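Local coordinates for protein putative alkaline phosphatase (Pseudomonas fluorescens, PDB 4F1V) that binds phosphate with high affinity in the periplasm, probably as the solute-binding component of a PstSACB-type ABC importer, at residues V254-W268 and T339-T351. Sequence-based numbering, arbitrary orientation.
Sequences VPVPAAADRSNPDAW and TAWKATVRASFLT
With CG anti to the carbonyl carbon in both Trp-268 (chi1 -81°) and Phe-349 (chi1 -58°), the phenyl edge comes against one face of the indole. The pair is edge-to-face, with centroids 4.7 Å apart for the Trp-268 six-membered ring and the Phe-349 ring. Pro-257 CG lies over the opposite face of that indole, toward the rim, and Ser-348 OG lies at its edge, 3.3 Å from Trp-268 CZ2. The indole is pinned from its own loop, since Trp-268 NE1 donates in plane to a lone pair of Arg-262 O at 2.8 Å.

Two turns back toward the N-terminal end of helix 339-349, Trp-341 sends NE1 to Val-254 O (3.0 Å, nearly straight at 164°), with the nitrogen above the carbonyl plane of Val-254. Two CH-pi contacts cover its ring: Val-256 CG1 sits almost squarely over the five-membered ring and Pro-257 CD, more offset, over the six-membered one. Thr-344 CG2 rests on the centre of one face of the Arg-262 guanidinium, 3.7 Å from Arg-262 CZ. NE and NH2 of Arg-262 both donate to Pro-257 O, which fixes how the guanidinium is turned, while a water links Thr-344 OG1 to NH2, weakly on the arginine side.

Trp-341 and Phe-349 also reach strand 85-94, placing the helix against the sheet of one lobe of this Venus-flytrap protein. The seam is therefore mainly apolar, with each indole N-H satisfied by a carbonyl of segment 254-268.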
# COMPACT_ATOMS: atom_id res chain seq x y z
N VAL A 254 12.74 -5.29 8.42
CA VAL A 254 12.99 -4.00 7.76
C VAL A 254 13.51 -3.00 8.82
O VAL A 254 12.87 -2.78 9.86
CB VAL A 254 11.71 -3.47 7.11
CG1 VAL A 254 11.94 -2.07 6.53
CG2 VAL A 254 11.22 -4.46 6.03
N PRO A 255 14.65 -2.37 8.57
CA PRO A 255 15.19 -1.45 9.60
C PRO A 255 14.38 -0.18 9.75
O PRO A 255 13.71 0.27 8.86
CB PRO A 255 16.62 -1.14 9.07
CG PRO A 255 16.51 -1.34 7.53
CD PRO A 255 15.55 -2.50 7.40
N VAL A 256 14.43 0.41 10.98
CA VAL A 256 13.81 1.67 11.25
C VAL A 256 14.47 2.81 10.44
O VAL A 256 15.62 2.70 10.04
CB VAL A 256 13.76 2.04 12.75
CG1 VAL A 256 12.99 0.94 13.51
CG2 VAL A 256 15.13 2.29 13.33
N PRO A 257 13.73 3.95 10.25
CA PRO A 257 14.32 5.05 9.45
C PRO A 257 15.60 5.55 10.09
O PRO A 257 15.69 5.72 11.31
CB PRO A 257 13.23 6.09 9.53
CG PRO A 257 11.95 5.28 9.60
CD PRO A 257 12.31 4.20 10.61
N ALA A 258 16.60 5.84 9.28
CA ALA A 258 17.91 6.27 9.76
C ALA A 258 17.77 7.60 10.56
O ALA A 258 17.26 8.60 10.04
CB ALA A 258 18.84 6.44 8.62
N ALA A 259 18.33 7.60 11.75
CA ALA A 259 18.16 8.71 12.69
C ALA A 259 18.46 10.06 12.11
O ALA A 259 17.69 11.02 12.29
CB ALA A 259 19.06 8.48 13.92
N ALA A 260 19.60 10.15 11.41
CA ALA A 260 20.02 11.48 10.95
C ALA A 260 19.18 12.01 9.80
O ALA A 260 19.27 13.18 9.40
CB ALA A 260 21.47 11.43 10.47
N ASP A 261 18.32 11.18 9.21
CA ASP A 261 17.51 11.48 8.02
C ASP A 261 16.04 11.69 8.34
O ASP A 261 15.25 11.90 7.44
CB ASP A 261 17.65 10.39 6.98
CG ASP A 261 19.06 10.15 6.51
OD1 ASP A 261 19.81 11.10 6.49
OD2 ASP A 261 19.36 8.94 6.19
N ARG A 262 15.70 11.63 9.63
CA ARG A 262 14.27 11.59 10.03
C ARG A 262 13.50 12.87 9.70
O ARG A 262 12.28 12.81 9.64
CB ARG A 262 14.14 11.17 11.47
CG ARG A 262 14.38 9.68 11.65
CD ARG A 262 14.40 9.27 13.11
NE ARG A 262 14.84 7.85 13.16
CZ ARG A 262 15.36 7.31 14.26
NH1 ARG A 262 15.38 7.92 15.40
NH2 ARG A 262 15.92 6.10 14.18
N SER A 263 14.18 13.99 9.42
CA SER A 263 13.43 15.18 9.02
C SER A 263 13.00 15.10 7.57
O SER A 263 12.24 15.97 7.10
CB SER A 263 14.23 16.45 9.25
OG SER A 263 15.34 16.52 8.37
N ASN A 264 13.42 14.09 6.82
CA ASN A 264 13.03 13.86 5.45
C ASN A 264 11.90 12.86 5.40
O ASN A 264 12.11 11.66 5.72
CB ASN A 264 14.23 13.32 4.66
CG ASN A 264 13.93 13.13 3.20
OD1 ASN A 264 12.78 13.26 2.75
ND2 ASN A 264 14.96 12.74 2.46
N PRO A 265 10.66 13.24 5.03
CA PRO A 265 9.59 12.27 5.00
C PRO A 265 9.87 11.04 4.12
O PRO A 265 9.31 9.95 4.34
CB PRO A 265 8.37 13.06 4.47
CG PRO A 265 8.69 14.48 4.77
CD PRO A 265 10.20 14.61 4.71
N ASP A 266 10.65 11.19 3.04
CA ASP A 266 10.93 10.03 2.20
C ASP A 266 11.67 8.93 2.98
O ASP A 266 11.54 7.75 2.67
CB ASP A 266 11.76 10.46 0.99
CG ASP A 266 12.00 9.33 -0.00
OD1 ASP A 266 13.12 8.80 -0.06
OD2 ASP A 266 11.03 9.02 -0.73
N ALA A 267 12.48 9.30 4.00
CA ALA A 267 13.28 8.33 4.73
C ALA A 267 12.45 7.40 5.55
O ALA A 267 12.95 6.36 6.02
CB ALA A 267 14.28 9.05 5.57
N TRP A 268 11.19 7.74 5.83
CA TRP A 268 10.35 6.98 6.73
C TRP A 268 9.68 5.77 6.10
O TRP A 268 9.24 4.89 6.80
CB TRP A 268 9.28 7.91 7.31
CG TRP A 268 9.85 8.73 8.47
CD1 TRP A 268 10.51 9.94 8.39
CD2 TRP A 268 9.88 8.37 9.84
NE1 TRP A 268 10.94 10.33 9.62
CE2 TRP A 268 10.59 9.41 10.56
CE3 TRP A 268 9.38 7.28 10.60
CZ2 TRP A 268 10.77 9.37 11.95
CZ3 TRP A 268 9.60 7.24 11.97
CH2 TRP A 268 10.30 8.27 12.62
N THR A 339 7.52 -3.65 17.70
CA THR A 339 7.50 -2.76 18.83
C THR A 339 8.56 -1.64 18.72
O THR A 339 8.27 -0.44 19.04
CB THR A 339 7.74 -3.62 20.11
OG1 THR A 339 6.71 -4.62 20.18
CG2 THR A 339 7.81 -2.76 21.33
N ALA A 340 9.75 -1.94 18.21
CA ALA A 340 10.78 -0.91 18.03
C ALA A 340 10.44 0.12 16.93
O ALA A 340 10.84 1.31 17.04
CB ALA A 340 12.16 -1.56 17.78
N TRP A 341 9.74 -0.31 15.89
CA TRP A 341 9.22 0.63 14.87
C TRP A 341 8.23 1.60 15.49
O TRP A 341 8.28 2.81 15.27
CB TRP A 341 8.59 -0.16 13.70
CG TRP A 341 9.45 -0.21 12.46
CD1 TRP A 341 10.28 -1.21 12.06
CD2 TRP A 341 9.49 0.81 11.45
NE1 TRP A 341 10.86 -0.87 10.87
CE2 TRP A 341 10.37 0.36 10.44
CE3 TRP A 341 8.86 2.07 11.29
CZ2 TRP A 341 10.64 1.08 9.30
CZ3 TRP A 341 9.15 2.82 10.16
CH2 TRP A 341 10.02 2.31 9.16
N LYS A 342 7.28 1.05 16.29
CA LYS A 342 6.30 1.94 16.95
C LYS A 342 7.03 2.98 17.80
O LYS A 342 6.67 4.17 17.83
CB LYS A 342 5.31 1.17 17.76
CG LYS A 342 4.37 0.23 17.05
CD LYS A 342 3.27 -0.26 17.97
CE LYS A 342 2.23 -1.18 17.41
NZ LYS A 342 2.77 -2.55 17.09
N ALA A 343 8.05 2.53 18.57
CA ALA A 343 8.75 3.45 19.45
C ALA A 343 9.45 4.57 18.69
O ALA A 343 9.48 5.71 19.16
CB ALA A 343 9.74 2.68 20.32
N THR A 344 9.99 4.23 17.53
CA THR A 344 10.65 5.24 16.67
C THR A 344 9.65 6.23 16.17
O THR A 344 9.90 7.48 16.16
CB THR A 344 11.41 4.52 15.57
OG1 THR A 344 12.40 3.65 16.09
CG2 THR A 344 12.11 5.48 14.63
N VAL A 345 8.50 5.80 15.67
CA VAL A 345 7.44 6.73 15.25
C VAL A 345 7.05 7.65 16.42
O VAL A 345 6.92 8.88 16.22
CB VAL A 345 6.24 5.93 14.70
CG1 VAL A 345 5.08 6.88 14.40
CG2 VAL A 345 6.65 5.17 13.42
N ARG A 346 6.80 7.09 17.60
CA ARG A 346 6.39 7.95 18.69
C ARG A 346 7.45 8.98 19.08
O ARG A 346 7.16 10.13 19.40
CB ARG A 346 6.04 7.11 19.96
CG ARG A 346 4.87 6.16 19.81
CD ARG A 346 4.30 5.67 21.11
NE ARG A 346 5.32 5.11 21.94
CZ ARG A 346 5.73 3.83 21.89
NH1 ARG A 346 6.76 3.39 22.70
NH2 ARG A 346 5.18 2.95 21.06
N ALA A 347 8.72 8.53 19.07
CA ALA A 347 9.80 9.42 19.52
C ALA A 347 9.91 10.66 18.64
O ALA A 347 10.25 11.76 19.14
CB ALA A 347 11.14 8.68 19.54
N SER A 348 9.65 10.53 17.37
CA SER A 348 9.69 11.69 16.47
C SER A 348 8.39 12.50 16.47
O SER A 348 8.42 13.74 16.53
CB SER A 348 10.03 11.27 15.01
OG SER A 348 11.37 10.87 14.87
N PHE A 349 7.25 11.82 16.34
CA PHE A 349 6.01 12.49 16.00
C PHE A 349 5.09 12.73 17.19
O PHE A 349 4.15 13.54 17.06
CB PHE A 349 5.29 11.77 14.83
CG PHE A 349 6.18 11.71 13.63
CD1 PHE A 349 6.62 10.51 13.08
CD2 PHE A 349 6.65 12.89 13.00
CE1 PHE A 349 7.48 10.45 12.04
CE2 PHE A 349 7.52 12.83 11.94
CZ PHE A 349 7.92 11.59 11.42
N LEU A 350 5.32 12.10 18.32
CA LEU A 350 4.54 12.36 19.53
C LEU A 350 5.33 13.08 20.63
O LEU A 350 4.86 14.07 21.20
CB LEU A 350 3.90 11.12 20.13
CG LEU A 350 2.69 10.61 19.38
CD1 LEU A 350 2.30 9.22 19.90
CD2 LEU A 350 1.53 11.57 19.54
N THR A 351 6.51 12.57 20.97
CA THR A 351 7.26 13.09 22.12
C THR A 351 7.48 14.60 21.96
O THR A 351 8.07 15.06 21.00
CB THR A 351 8.55 12.31 22.30
OG1 THR A 351 8.18 10.91 22.47
CG2 THR A 351 9.35 12.79 23.46
O HOH W 1 15.02 4.56 16.51